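Local coordinates for protein anophensin (Anopheles stephensi, PDB 6XMB) that acts as a mosquito salivary anticoagulant that blocks reciprocal activation of host coagulation factor XII and prekallikrein, and weakly inhibits the alternative complement pathway, at residues A[18-21]-A[22-26]; A[40-43]-A[44-47]; A[75-78]-A[79-82]; A[100-103]-A[104-108]. All blocks are in the same frame, centred on the assembly; numbering follows the deposited sequence.

Contact 1: A[18-21]-A[22-26]; sequences IDFD and FTKKA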
ATOM      1  N   ILE A  18     -11.445   2.972   9.641  1.00 37.47           N
ATOM      2  CA  ILE A  18     -10.410   3.562   8.803  1.00 37.13           C
ATOM      3  C   ILE A  18      -9.052   3.001   9.177  1.00 39.83           C
ATOM      4  O   ILE A  18      -8.242   2.651   8.306  1.00 38.25           O
ATOM      5  CB  ILE A  18     -10.433   5.097   8.923  1.00 34.94           C
ATOM      6  CG1 ILE A  18     -11.615   5.680   8.154  1.00 34.44           C
ATOM      7  CG2 ILE A  18      -9.125   5.674   8.458  1.00 38.19           C
ATOM      8  CD1 ILE A  18     -11.929   7.170   8.544  1.00 34.53           C
ATOM      9  N   ASP A  19      -8.788   2.939  10.481  1.00 33.27           N
ATOM     10  CA  ASP A  19      -7.643   2.204  11.014  1.00 37.33           C
ATOM     11  C   ASP A  19      -7.602   0.770  10.477  1.00 35.92           C
ATOM     12  O   ASP A  19      -6.538   0.275  10.094  1.00 32.93           O
ATOM     13  CB  ASP A  19      -7.724   2.217  12.553  1.00 41.28           C
ATOM     14  CG  ASP A  19      -6.383   1.881  13.235  1.00 46.78           C
ATOM     15  OD1 ASP A  19      -5.311   1.977  12.587  1.00 45.66           O
ATOM     16  OD2 ASP A  19      -6.414   1.522  14.443  1.00 49.80           O
ATOM     17  N   PHE A  20      -8.748   0.078  10.461  1.00 40.17           N
ATOM     18  CA  PHE A  20      -8.775  -1.270   9.907  1.00 39.35           C
ATOM     19  C   PHE A  20      -8.513  -1.249   8.404  1.00 36.36           C
ATOM     20  O   PHE A  20      -7.863  -2.165   7.883  1.00 34.97           O
ATOM     21  CB  PHE A  20     -10.103  -1.959  10.197  1.00 36.93           C
ATOM     22  CG  PHE A  20     -10.114  -3.424   9.849  1.00 39.89           C
ATOM     23  CD1 PHE A  20      -9.169  -4.287  10.387  1.00 42.35           C
ATOM     24  CD2 PHE A  20     -11.084  -3.951   9.005  1.00 42.44           C
ATOM     25  CE1 PHE A  20      -9.174  -5.650  10.073  1.00 46.22           C
ATOM     26  CE2 PHE A  20     -11.090  -5.321   8.684  1.00 43.04           C
ATOM     27  CZ  PHE A  20     -10.138  -6.164   9.214  1.00 43.63           C
ATOM     28  N   ASP A  21      -9.021  -0.230   7.691  1.00 40.17           N
ATOM     29  CA  ASP A  21      -8.674  -0.063   6.269  1.00 40.06           C
ATOM     30  C   ASP A  21      -7.171  -0.029   6.073  1.00 38.15           C
ATOM     31  O   ASP A  21      -6.636  -0.717   5.206  1.00 37.88           O
ATOM     32  CB  ASP A  21      -9.264   1.219   5.685  1.00 38.49           C
ATOM     33  CG  ASP A  21     -10.701   1.069   5.242  1.00 40.79           C
ATOM     34  OD1 ASP A  21     -11.237  -0.055   5.279  1.00 42.13           O
ATOM     35  OD2 ASP A  21     -11.298   2.104   4.854  1.00 45.06           O
ATOM     36  N   PHE A  22      -6.466   0.764   6.880  1.00 32.37           N
ATOM     37  CA  PHE A  22      -5.009   0.764   6.809  1.00 35.80           C
ATOM     38  C   PHE A  22      -4.434  -0.609   7.127  1.00 36.19           C
ATOM     39  O   PHE A  22      -3.444  -1.024   6.514  1.00 38.45           O
ATOM     40  CB  PHE A  22      -4.423   1.824   7.742  1.00 39.42           C
ATOM     41  CG  PHE A  22      -4.509   3.222   7.179  1.00 40.92           C
ATOM     42  CD1 PHE A  22      -3.770   3.568   6.069  1.00 38.61           C
ATOM     43  CD2 PHE A  22      -5.341   4.167   7.747  1.00 39.06           C
ATOM     44  CE1 PHE A  22      -3.847   4.805   5.534  1.00 37.60           C
ATOM     45  CE2 PHE A  22      -5.421   5.427   7.210  1.00 41.30           C
ATOM     46  CZ  PHE A  22      -4.671   5.749   6.096  1.00 38.99           C
ATOM     47  N   THR A  23      -5.042  -1.337   8.066  1.00 32.03           N
ATOM     48  CA  THR A  23      -4.559  -2.680   8.376  1.00 32.83           C
ATOM     49  C   THR A  23      -4.674  -3.587   7.159  1.00 30.29           C
ATOM     50  O   THR A  23      -3.733  -4.290   6.811  1.00 34.73           O
ATOM     51  CB  THR A  23      -5.329  -3.289   9.553  1.00 35.53           C
ATOM     52  OG1 THR A  23      -4.851  -2.741  10.773  1.00 38.54           O
ATOM     53  CG2 THR A  23      -5.093  -4.822   9.591  1.00 36.00           C
ATOM     54  N   LYS A  24      -5.838  -3.581   6.507  1.00 39.29           N
ATOM     55  CA  LYS A  24      -6.033  -4.381   5.308  1.00 38.27           C
ATOM     56  C   LYS A  24      -5.004  -4.038   4.225  1.00 39.48           C
ATOM     57  O   LYS A  24      -4.500  -4.928   3.523  1.00 37.68           O
ATOM     58  CB  LYS A  24      -7.456  -4.172   4.791  1.00 39.43           C
ATOM     59  CG  LYS A  24      -8.373  -5.257   5.258  1.00 41.94           C
ATOM     60  CD  LYS A  24      -9.632  -4.702   5.803  1.00 44.84           C
ATOM     61  CE  LYS A  24     -10.605  -4.355   4.712  1.00 46.52           C
ATOM     62  NZ  LYS A  24     -11.631  -3.454   5.318  1.00 46.63           N
ATOM     63  N   LYS A  25      -4.662  -2.762   4.090  1.00 38.64           N
ATOM     64  CA  LYS A  25      -3.649  -2.389   3.108  1.00 38.96           C
ATOM     65  C   LYS A  25      -2.285  -2.950   3.499  1.00 41.58           C
ATOM     66  O   LYS A  25      -1.521  -3.382   2.632  1.00 41.74           O
ATOM     67  CB  LYS A  25      -3.613  -0.862   2.952  1.00 36.36           C
ATOM     68  CG  LYS A  25      -4.855  -0.303   2.248  1.00 37.05           C
ATOM     69  CD  LYS A  25      -4.993   1.252   2.345  1.00 40.64           C
ATOM     70  CE  LYS A  25      -6.248   1.742   1.594  1.00 43.22           C
ATOM     71  NZ  LYS A  25      -6.542   3.239   1.683  1.00 43.83           N
ATOM     72  N   ALA A  26      -1.978  -2.992   4.806  1.00 33.65           N
ATOM     73  CA  ALA A  26      -0.707  -3.559   5.247  1.00 34.01           C
ATOM     74  C   ALA A  26      -0.679  -5.069   5.044  1.00 36.88           C
ATOM     75  O   ALA A  26       0.395  -5.645   4.808  1.00 35.21           O
ATOM     76  CB  ALA A  26      -0.446  -3.234   6.715  1.00 34.57           C
TER
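On the long alpha-helix 6-49, Phe20 meets Lys24 about one turn further on, and Asp21 meets the same lysine. Lys24 lays its CD over one face of the Phe20 ring, 3.3 Å from Phe20 CE2. The lysine chain reaches that place because it bends twice, at chi2 (132°) and again at chi3 (81°), which carries it across the phenylalanine and turns its end toward the aspartate. There Lys24 NZ forms a salt bridge with Asp21 OD1; at 3.4 Å the hydrogen bond within it is weak. The aliphatic part of Lys24 is thus spent on the ring and its charge on the carboxylate.

On another side of the helix, Ile18 and Phe22 run side by side, with Ile18 CG2 3.9 Å from Phe22 CE2. Phe22 is buried and packs on Val36 of the second subunit, while Lys25, its chain extended beyond CG, sends NZ to a salt bridge with Glu73 of that subunit. The backbone keeps its regular bonds, Phe22 N to Ile18 O at 3.0 Å and Lys24 N to Phe20 O at 2.8 Å. Such i to i+3 and i to i+4 side-chain pairs are typical of an alpha-helix, here with one side at the subunit interface.

Contact 2: A[40-43]-A[44-47]; sequences LRNP and LYLK
Arg41 and Tyr45, one helical turn apart on helix 6-49, make the main side-chain contact here, and it is best read along the arginine. From CB, CG stands anti to the backbone N (chi1 -180°), which carries the chain toward the following turn, where Tyr45 lies. CG then settles over one face of the Tyr45 ring, 3.9 Å from the ring centroid and 27° off the normal, a CH-pi contact displaced toward the rim on the CE2 side. CD follows the same rim, 3.6 Å from Tyr45 CE2. The chain bends at chi3, bringing NE to 3.9 Å from Tyr45 CE2 and leaving the guanidinium nearly parallel to the ring, their planes 9° apart. At the tip, Arg41 NH2 donates to Asn42 OD1 at 3.3 Å, with the oxygen in the guanidinium plane, and NE adds a weak bond to the same atom. Together the two probably limit how far the guanidinium can turn.

Leu40 and Leu44 lie alongside each other, CD1 to CD1 3.6 Å. Pro43 brings a kink, since its N has no hydrogen to give to the preceding turn, yet its carbonyl still accepts from Lys47 N at 3.3 Å.

The leucines face inward: Leu40 packs on Val69 of helix 59-80 and on Leu109 and Ala110 of helix 92-116, and Leu44 on Met65 and Thr113. Phe15 of the second subunit touches Leu40, Arg41 and Leu44, and Met12 of that subunit touches Tyr45, so this turn lies between the three-helix core and the partner chain.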
ATOM      1  N   LEU A  40       9.309 -16.569  -6.495  1.00 40.35           N
ATOM      2  CA  LEU A  40      10.307 -15.986  -7.374  1.00 42.19           C
ATOM      3  C   LEU A  40      11.698 -16.080  -6.776  1.00 44.55           C
ATOM      4  O   LEU A  40      12.590 -16.683  -7.375  1.00 47.25           O
ATOM      5  CB  LEU A  40       9.954 -14.529  -7.680  1.00 38.42           C
ATOM      6  CG  LEU A  40      10.879 -13.811  -8.657  1.00 42.01           C
ATOM      7  CD1 LEU A  40      10.820 -14.485 -10.004  1.00 40.74           C
ATOM      8  CD2 LEU A  40      10.497 -12.345  -8.802  1.00 40.57           C
ATOM      9  N   ARG A  41      11.900 -15.482  -5.603  1.00 40.58           N
ATOM     10  CA  ARG A  41      13.231 -15.472  -5.007  1.00 43.96           C
ATOM     11  C   ARG A  41      13.718 -16.888  -4.747  1.00 46.35           C
ATOM     12  O   ARG A  41      14.807 -17.276  -5.185  1.00 49.89           O
ATOM     13  CB  ARG A  41      13.220 -14.655  -3.715  1.00 45.41           C
ATOM     14  CG  ARG A  41      14.571 -14.572  -3.008  1.00 49.15           C
ATOM     15  CD  ARG A  41      14.396 -14.106  -1.559  1.00 50.47           C
ATOM     16  NE  ARG A  41      13.858 -15.176  -0.721  1.00 52.49           N
ATOM     17  CZ  ARG A  41      13.385 -15.005   0.513  1.00 53.44           C
ATOM     18  NH1 ARG A  41      13.371 -13.799   1.059  1.00 53.01           N
ATOM     19  NH2 ARG A  41      12.918 -16.040   1.200  1.00 54.37           N
ATOM     20  N   ASN A  42      12.911 -17.693  -4.064  1.00 44.80           N
ATOM     21  CA  ASN A  42      13.397 -19.002  -3.634  1.00 47.64           C
ATOM     22  C   ASN A  42      13.720 -19.919  -4.797  1.00 48.01           C
ATOM     23  O   ASN A  42      14.851 -20.442  -4.839  1.00 49.68           O
ATOM     24  CB  ASN A  42      12.392 -19.644  -2.676  1.00 45.98           C
ATOM     25  CG  ASN A  42      12.414 -19.010  -1.309  1.00 49.59           C
ATOM     26  OD1 ASN A  42      13.447 -18.515  -0.850  1.00 53.38           O
ATOM     27  ND2 ASN A  42      11.271 -19.030  -0.637  1.00 48.58           N
ATOM     28  N   PRO A  43      12.839 -20.152  -5.774  1.00 47.98           N
ATOM     29  CA  PRO A  43      13.243 -21.001  -6.903  1.00 47.71           C
ATOM     30  C   PRO A  43      14.434 -20.455  -7.676  1.00 50.78           C
ATOM     31  O   PRO A  43      15.238 -21.243  -8.180  1.00 51.72           O
ATOM     32  CB  PRO A  43      11.978 -21.072  -7.765  1.00 43.61           C
ATOM     33  CG  PRO A  43      11.156 -19.910  -7.338  1.00 44.08           C
ATOM     34  CD  PRO A  43      11.433 -19.721  -5.896  1.00 44.32           C
ATOM     35  N   LEU A  44      14.605 -19.132  -7.762  1.00 50.96           N
ATOM     36  CA  LEU A  44      15.785 -18.607  -8.449  1.00 51.10           C
ATOM     37  C   LEU A  44      17.038 -18.760  -7.604  1.00 54.16           C
ATOM     38  O   LEU A  44      18.142 -18.837  -8.146  1.00 54.71           O
ATOM     39  CB  LEU A  44      15.587 -17.140  -8.815  1.00 48.58           C
ATOM     40  CG  LEU A  44      14.774 -16.851 -10.073  1.00 47.18           C
ATOM     41  CD1 LEU A  44      14.342 -15.399 -10.062  1.00 45.51           C
ATOM     42  CD2 LEU A  44      15.607 -17.132 -11.319  1.00 46.90           C
ATOM     43  N   TYR A  45      16.897 -18.787  -6.279  1.00 49.58           N
ATOM     44  CA  TYR A  45      18.051 -19.122  -5.455  1.00 52.86           C
ATOM     45  C   TYR A  45      18.513 -20.544  -5.718  1.00 55.78           C
ATOM     46  O   TYR A  45      19.710 -20.830  -5.613  1.00 60.05           O
ATOM     47  CB  TYR A  45      17.736 -18.953  -3.970  1.00 53.62           C
ATOM     48  CG  TYR A  45      17.902 -17.540  -3.447  1.00 55.42           C
ATOM     49  CD1 TYR A  45      18.612 -16.586  -4.170  1.00 56.83           C
ATOM     50  CD2 TYR A  45      17.360 -17.161  -2.219  1.00 54.26           C
ATOM     51  CE1 TYR A  45      18.770 -15.280  -3.686  1.00 56.34           C
ATOM     52  CE2 TYR A  45      17.519 -15.869  -1.730  1.00 56.23           C
ATOM     53  CZ  TYR A  45      18.221 -14.939  -2.466  1.00 56.57           C
ATOM     54  OH  TYR A  45      18.370 -13.666  -1.981  1.00 58.91           O
ATOM     55  N   LEU A  46      17.581 -21.447  -6.048  1.00 57.60           N
ATOM     56  CA  LEU A  46      17.949 -22.819  -6.380  1.00 59.11           C
ATOM     57  C   LEU A  46      18.801 -22.856  -7.634  1.00 61.50           C
ATOM     58  O   LEU A  46      19.869 -23.480  -7.658  1.00 65.45           O
ATOM     59  CB  LEU A  46      16.696 -23.675  -6.566  1.00 57.76           C
ATOM     60  CG  LEU A  46      15.780 -23.852  -5.344  1.00 58.08           C
ATOM     61  CD1 LEU A  46      14.518 -24.623  -5.715  1.00 58.18           C
ATOM     62  CD2 LEU A  46      16.500 -24.560  -4.222  1.00 60.72           C
ATOM     63  N   LYS A  47      18.340 -22.183  -8.688  1.00 60.26           N
ATOM     64  CA  LYS A  47      19.075 -22.145  -9.940  1.00 59.68           C
ATOM     65  C   LYS A  47      20.475 -21.589  -9.745  1.00 63.18           C
ATOM     66  O   LYS A  47      21.433 -22.074 -10.353  1.00 66.76           O
ATOM     67  CB  LYS A  47      18.298 -21.311 -10.947  1.00 57.11           C
ATOM     68  CG  LYS A  47      18.894 -21.293 -12.350  1.00 59.83           C
ATOM     69  CD  LYS A  47      18.610 -22.601 -13.072  1.00 59.29           C
ATOM     70  CE  LYS A  47      18.754 -22.451 -14.588  1.00 58.26           C
ATOM     71  NZ  LYS A  47      18.354 -23.724 -15.272  1.00 59.25           N
TER

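Contact 3: A[75-78]-A[79-82]; sequences TFYA and GFSF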
ATOM      1  N   THR A  75      -0.382  -4.296 -10.775  1.00 45.87           N
ATOM      2  CA  THR A  75      -1.631  -4.940 -11.175  1.00 47.30           C
ATOM      3  C   THR A  75      -2.312  -5.640 -10.002  1.00 45.25           C
ATOM      4  O   THR A  75      -3.543  -5.704  -9.952  1.00 48.78           O
ATOM      5  CB  THR A  75      -1.357  -5.944 -12.294  1.00 46.41           C
ATOM      6  OG1 THR A  75      -0.590  -5.299 -13.306  1.00 49.60           O
ATOM      7  CG2 THR A  75      -2.652  -6.467 -12.905  1.00 49.94           C
ATOM      8  N   PHE A  76      -1.539  -6.184  -9.063  1.00 45.12           N
ATOM      9  CA  PHE A  76      -2.147  -6.801  -7.888  1.00 45.69           C
ATOM     10  C   PHE A  76      -2.852  -5.737  -7.047  1.00 48.40           C
ATOM     11  O   PHE A  76      -4.042  -5.861  -6.747  1.00 51.84           O
ATOM     12  CB  PHE A  76      -1.070  -7.588  -7.107  1.00 41.59           C
ATOM     13  CG  PHE A  76      -1.595  -8.410  -5.913  1.00 38.73           C
ATOM     14  CD1 PHE A  76      -2.932  -8.718  -5.764  1.00 42.41           C
ATOM     15  CD2 PHE A  76      -0.714  -8.860  -4.948  1.00 34.10           C
ATOM     16  CE1 PHE A  76      -3.379  -9.455  -4.662  1.00 44.12           C
ATOM     17  CE2 PHE A  76      -1.141  -9.592  -3.854  1.00 34.92           C
ATOM     18  CZ  PHE A  76      -2.482  -9.890  -3.705  1.00 37.56           C
ATOM     19  N   TYR A  77      -2.178  -4.609  -6.783  1.00 42.49           N
ATOM     20  CA  TYR A  77      -2.813  -3.527  -6.017  1.00 46.47           C
ATOM     21  C   TYR A  77      -4.035  -2.941  -6.712  1.00 53.85           C
ATOM     22  O   TYR A  77      -4.976  -2.496  -6.037  1.00 58.65           O
ATOM     23  CB  TYR A  77      -1.837  -2.386  -5.727  1.00 45.57           C
ATOM     24  CG  TYR A  77      -2.382  -1.496  -4.622  1.00 53.19           C
ATOM     25  CD1 TYR A  77      -2.526  -1.996  -3.324  1.00 50.11           C
ATOM     26  CD2 TYR A  77      -2.797  -0.196  -4.871  1.00 58.25           C
ATOM     27  CE1 TYR A  77      -3.039  -1.215  -2.311  1.00 55.87           C
ATOM     28  CE2 TYR A  77      -3.310   0.598  -3.865  1.00 61.58           C
ATOM     29  CZ  TYR A  77      -3.430   0.079  -2.581  1.00 62.08           C
ATOM     30  OH  TYR A  77      -3.937   0.831  -1.551  1.00 67.13           O
ATOM     31  N   ALA A  78      -4.024  -2.878  -8.049  1.00 48.83           N
ATOM     32  CA  ALA A  78      -5.210  -2.418  -8.760  1.00 54.70           C
ATOM     33  C   ALA A  78      -6.367  -3.390  -8.575  1.00 54.86           C
ATOM     34  O   ALA A  78      -7.505  -2.973  -8.345  1.00 59.27           O
ATOM     35  CB  ALA A  78      -4.894  -2.218 -10.245  1.00 58.24           C
ATOM     36  N   GLY A  79      -6.097  -4.692  -8.645  1.00 52.67           N
ATOM     37  CA  GLY A  79      -7.156  -5.659  -8.410  1.00 56.26           C
ATOM     38  C   GLY A  79      -7.682  -5.611  -6.990  1.00 58.27           C
ATOM     39  O   GLY A  79      -8.882  -5.770  -6.754  1.00 64.99           O
ATOM     40  N   PHE A  80      -6.790  -5.387  -6.023  1.00 55.03           N
ATOM     41  CA  PHE A  80      -7.200  -5.315  -4.625  1.00 58.98           C
ATOM     42  C   PHE A  80      -8.034  -4.071  -4.354  1.00 66.68           C
ATOM     43  O   PHE A  80      -8.905  -4.086  -3.477  1.00 72.38           O
ATOM     44  CB  PHE A  80      -5.955  -5.353  -3.731  1.00 50.66           C
ATOM     45  CG  PHE A  80      -6.232  -5.183  -2.263  1.00 52.22           C
ATOM     46  CD1 PHE A  80      -6.986  -6.117  -1.566  1.00 56.45           C
ATOM     47  CD2 PHE A  80      -5.694  -4.105  -1.565  1.00 54.28           C
ATOM     48  CE1 PHE A  80      -7.226  -5.974  -0.199  1.00 57.34           C
ATOM     49  CE2 PHE A  80      -5.933  -3.948  -0.193  1.00 53.57           C
ATOM     50  CZ  PHE A  80      -6.698  -4.886   0.486  1.00 55.39           C
ATOM     51  N   SER A  81      -7.811  -3.003  -5.116  1.00 59.12           N
ATOM     52  CA  SER A  81      -8.410  -1.714  -4.803  1.00 63.97           C
ATOM     53  C   SER A  81      -9.413  -1.251  -5.857  1.00 69.22           C
ATOM     54  O   SER A  81     -10.518  -1.795  -5.971  1.00 71.56           O
ATOM     55  CB  SER A  81      -7.302  -0.668  -4.632  1.00 63.02           C
ATOM     56  OG  SER A  81      -6.509  -0.567  -5.806  1.00 60.64           O
ATOM     57  N   PHE A  82      -9.024  -0.236  -6.633  1.00 67.50           N
ATOM     58  CA  PHE A  82      -9.975   0.474  -7.477  1.00 72.36           C
ATOM     59  C   PHE A  82     -10.483  -0.364  -8.644  1.00 75.09           C
ATOM     60  O   PHE A  82     -11.508  -0.010  -9.236  1.00 79.37           O
ATOM     61  CB  PHE A  82      -9.339   1.764  -8.000  1.00 74.05           C
ATOM     62  CG  PHE A  82      -8.075   1.546  -8.781  1.00 70.67           C
ATOM     63  CD1 PHE A  82      -8.121   1.197 -10.129  1.00 71.70           C
ATOM     64  CD2 PHE A  82      -6.837   1.698  -8.171  1.00 67.10           C
ATOM     65  CE1 PHE A  82      -6.958   0.998 -10.850  1.00 69.42           C
ATOM     66  CE2 PHE A  82      -5.668   1.500  -8.882  1.00 63.97           C
ATOM     67  CZ  PHE A  82      -5.725   1.157 -10.226  1.00 65.06           C
TER
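Ser81 OG bonds to Tyr77 O at the C-terminal end of helix 59-80, the second helix of this three-helix fold; the separation of 2.5 Å is shorter than expected, and its exact length is doubtful. The serine is the first residue past the helix to leave helical backbone angles. Its chi1 of 58° sets OG between its own backbone N and carbonyl carbon, from where the hydroxyl turns back on the last turn. Ser81 N also points back, giving Ala78 O a bond of 3.2 Å, with the donor well above the carbonyl plane instead of on a lone pair. Tyr77 O thus appears to take OG and, weakly, N of Ser81. The two preceding amides are still regular, Phe80 N to Phe76 O at 2.9 Å and Gly79 N to Thr75 O at 3.0 Å.

Around this polar end sit the rings. Tyr77 meets the edge of Phe80, its CE1 lying near the plane of that ring, 4.0 Å from Phe80 CD2, while Ser81 OG and CB come over one face of the tyrosine. Further out, Tyr28 of helix 6-49 touches Phe76, Tyr77 and Phe80, and Phe76 stacks on Tyr102 of helix 92-116. Across the dimer Tyr77 meets Tyr77 of the second subunit. In the loop that follows, Phe82 folds back over the helix end and receives Ala78 CA over one face, 4.2 Å from the ring centroid, while Ala78 CB comes within 3.5 Å of Phe82 CZ.

Contact 4: A[100-103]-A[104-108]; sequences PTYL and DGLKK
Of the apolar contacts, Tyr102 with Leu106 is the main one, four residues apart on helix 92-116. Leu106 CD1 sits over one face of the tyrosine ring, 4.0 Å from the centroid and 27° off the normal, a CH-pi contact shifted toward the rim, with Tyr102 CZ the nearest ring atom at 3.6 Å. The ring reaches forward to the leucine because Tyr102 CG is anti to the backbone N (chi1 168°). Leu103 adds a looser touch, its CD2 4.3 Å from Leu106 CD1.

The hydrogen bonds joining the two segments are main-chain ones. Asp104 N meets Pro100 O at 2.7 Å in a nearly straight bond, N-H...O 173°, followed by Gly105 N to Thr101 O at 2.8 Å and Lys107 N to Leu103 O at 2.9 Å. Pro100 lacks an amide hydrogen, and the helix is kinked at its N, although its carbonyl is well used.

Partners beyond the segments help to place the tyrosine: Tyr102 OH bonds to Ala32 O of helix 6-49, and Leu72 of helix 59-80 packs against both Tyr102 and Leu106.

A buried tyrosine thus has its hydroxyl satisfied by a main-chain carbonyl of another helix while its ring carries a leucine methyl over one face, an arrangement that probably limits the ring's movement.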
ATOM      1  N   PRO A 100      -4.230 -14.879  -6.856  1.00 46.90           N
ATOM      2  CA  PRO A 100      -3.762 -16.010  -7.676  1.00 47.90           C
ATOM      3  C   PRO A 100      -3.169 -15.558  -9.006  1.00 45.83           C
ATOM      4  O   PRO A 100      -2.082 -16.007  -9.381  1.00 43.60           O
ATOM      5  CB  PRO A 100      -5.029 -16.860  -7.861  1.00 50.03           C
ATOM      6  CG  PRO A 100      -5.936 -16.448  -6.744  1.00 51.91           C
ATOM      7  CD  PRO A 100      -5.671 -14.999  -6.549  1.00 51.11           C
ATOM      8  N   THR A 101      -3.840 -14.644  -9.705  1.00 48.61           N
ATOM      9  CA  THR A 101      -3.270 -14.028 -10.906  1.00 47.52           C
ATOM     10  C   THR A 101      -1.847 -13.525 -10.657  1.00 45.33           C
ATOM     11  O   THR A 101      -0.934 -13.814 -11.431  1.00 44.13           O
ATOM     12  CB  THR A 101      -4.184 -12.887 -11.367  1.00 50.20           C
ATOM     13  OG1 THR A 101      -5.467 -13.416 -11.729  1.00 54.48           O
ATOM     14  CG2 THR A 101      -3.580 -12.131 -12.547  1.00 51.04           C
ATOM     15  N   TYR A 102      -1.634 -12.807  -9.543  1.00 45.38           N
ATOM     16  CA  TYR A 102      -0.312 -12.268  -9.218  1.00 41.82           C
ATOM     17  C   TYR A 102       0.698 -13.370  -8.928  1.00 42.93           C
ATOM     18  O   TYR A 102       1.840 -13.307  -9.395  1.00 43.05           O
ATOM     19  CB  TYR A 102      -0.439 -11.318  -8.028  1.00 41.57           C
ATOM     20  CG  TYR A 102       0.852 -10.868  -7.341  1.00 40.59           C
ATOM     21  CD1 TYR A 102       1.682  -9.890  -7.922  1.00 36.87           C
ATOM     22  CD2 TYR A 102       1.207 -11.375  -6.078  1.00 35.44           C
ATOM     23  CE1 TYR A 102       2.836  -9.449  -7.283  1.00 33.45           C
ATOM     24  CE2 TYR A 102       2.349 -10.948  -5.428  1.00 31.81           C
ATOM     25  CZ  TYR A 102       3.161  -9.975  -6.018  1.00 34.20           C
ATOM     26  OH  TYR A 102       4.313  -9.549  -5.362  1.00 30.77           O
ATOM     27  N   LEU A 103       0.309 -14.374  -8.142  1.00 42.47           N
ATOM     28  CA  LEU A 103       1.225 -15.466  -7.842  1.00 40.82           C
ATOM     29  C   LEU A 103       1.518 -16.281  -9.089  1.00 42.16           C
ATOM     30  O   LEU A 103       2.663 -16.667  -9.326  1.00 41.10           O
ATOM     31  CB  LEU A 103       0.638 -16.350  -6.733  1.00 40.20           C
ATOM     32  CG  LEU A 103       0.560 -15.691  -5.357  1.00 39.43           C
ATOM     33  CD1 LEU A 103      -0.047 -16.627  -4.311  1.00 36.69           C
ATOM     34  CD2 LEU A 103       1.928 -15.209  -4.922  1.00 35.94           C
ATOM     35  N   ASP A 104       0.502 -16.561  -9.901  1.00 44.07           N
ATOM     36  CA  ASP A 104       0.763 -17.216 -11.182  1.00 47.66           C
ATOM     37  C   ASP A 104       1.637 -16.348 -12.090  1.00 47.37           C
ATOM     38  O   ASP A 104       2.416 -16.876 -12.886  1.00 49.32           O
ATOM     39  CB  ASP A 104      -0.554 -17.567 -11.879  1.00 51.56           C
ATOM     40  CG  ASP A 104      -0.347 -18.404 -13.134  1.00 60.81           C
ATOM     41  OD1 ASP A 104       0.019 -19.597 -13.019  1.00 62.36           O
ATOM     42  OD2 ASP A 104      -0.558 -17.874 -14.258  1.00 63.85           O
ATOM     43  N   GLY A 105       1.554 -15.022 -11.959  1.00 47.15           N
ATOM     44  CA  GLY A 105       2.450 -14.166 -12.724  1.00 44.43           C
ATOM     45  C   GLY A 105       3.897 -14.304 -12.293  1.00 44.49           C
ATOM     46  O   GLY A 105       4.801 -14.430 -13.126  1.00 48.71           O
ATOM     47  N   LEU A 106       4.140 -14.294 -10.983  1.00 44.77           N
ATOM     48  CA  LEU A 106       5.502 -14.445 -10.487  1.00 43.90           C
ATOM     49  C   LEU A 106       6.050 -15.817 -10.831  1.00 46.29           C
ATOM     50  O   LEU A 106       7.248 -15.964 -11.091  1.00 48.19           O
ATOM     51  CB  LEU A 106       5.537 -14.241  -8.974  1.00 39.91           C
ATOM     52  CG  LEU A 106       5.100 -12.887  -8.408  1.00 38.94           C
ATOM     53  CD1 LEU A 106       5.018 -12.977  -6.888  1.00 34.71           C
ATOM     54  CD2 LEU A 106       6.070 -11.802  -8.819  1.00 36.17           C
ATOM     55  N   LYS A 107       5.188 -16.836 -10.794  1.00 45.30           N
ATOM     56  CA  LYS A 107       5.594 -18.194 -11.135  1.00 47.68           C
ATOM     57  C   LYS A 107       6.090 -18.267 -12.572  1.00 49.88           C
ATOM     58  O   LYS A 107       7.200 -18.742 -12.836  1.00 50.63           O
ATOM     59  CB  LYS A 107       4.423 -19.150 -10.935  1.00 48.32           C
ATOM     60  CG  LYS A 107       4.798 -20.618 -11.040  1.00 50.34           C
ATOM     61  CD  LYS A 107       3.564 -21.466 -11.219  1.00 53.57           C
ATOM     62  CE  LYS A 107       3.911 -22.939 -11.255  1.00 59.71           C
ATOM     63  NZ  LYS A 107       2.769 -23.728 -11.795  1.00 65.62           N
ATOM     64  N   LYS A 108       5.273 -17.792 -13.514  1.00 46.74           N
ATOM     65  CA  LYS A 108       5.730 -17.709 -14.895  1.00 50.95           C
ATOM     66  C   LYS A 108       7.001 -16.873 -14.994  1.00 50.47           C
ATOM     67  O   LYS A 108       7.917 -17.217 -15.745  1.00 52.84           O
ATOM     68  CB  LYS A 108       4.620 -17.146 -15.784  1.00 49.96           C
TER

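How the contacts relate
From the N terminus, helix 6-49 carries contact 1 and then contact 2, on opposite sides of the chain's centre and about 31 Å apart between centres. Helix 59-80 follows with contact 3 at its C-terminal end, and helix 92-116 with contact 4. All four are local turns, so each closes no more than a helical turn; they succeed one another in series, without nesting or crossing. Tertiary packing joins them: contact 3 touches contact 1 through Phe80 and Tyr77 against Lys24 and Lys25, and contact 4 through Phe76 on Tyr102, while contact 4 meets contact 2 at Leu40. Contacts 1, 2 and 3 also reach the second subunit.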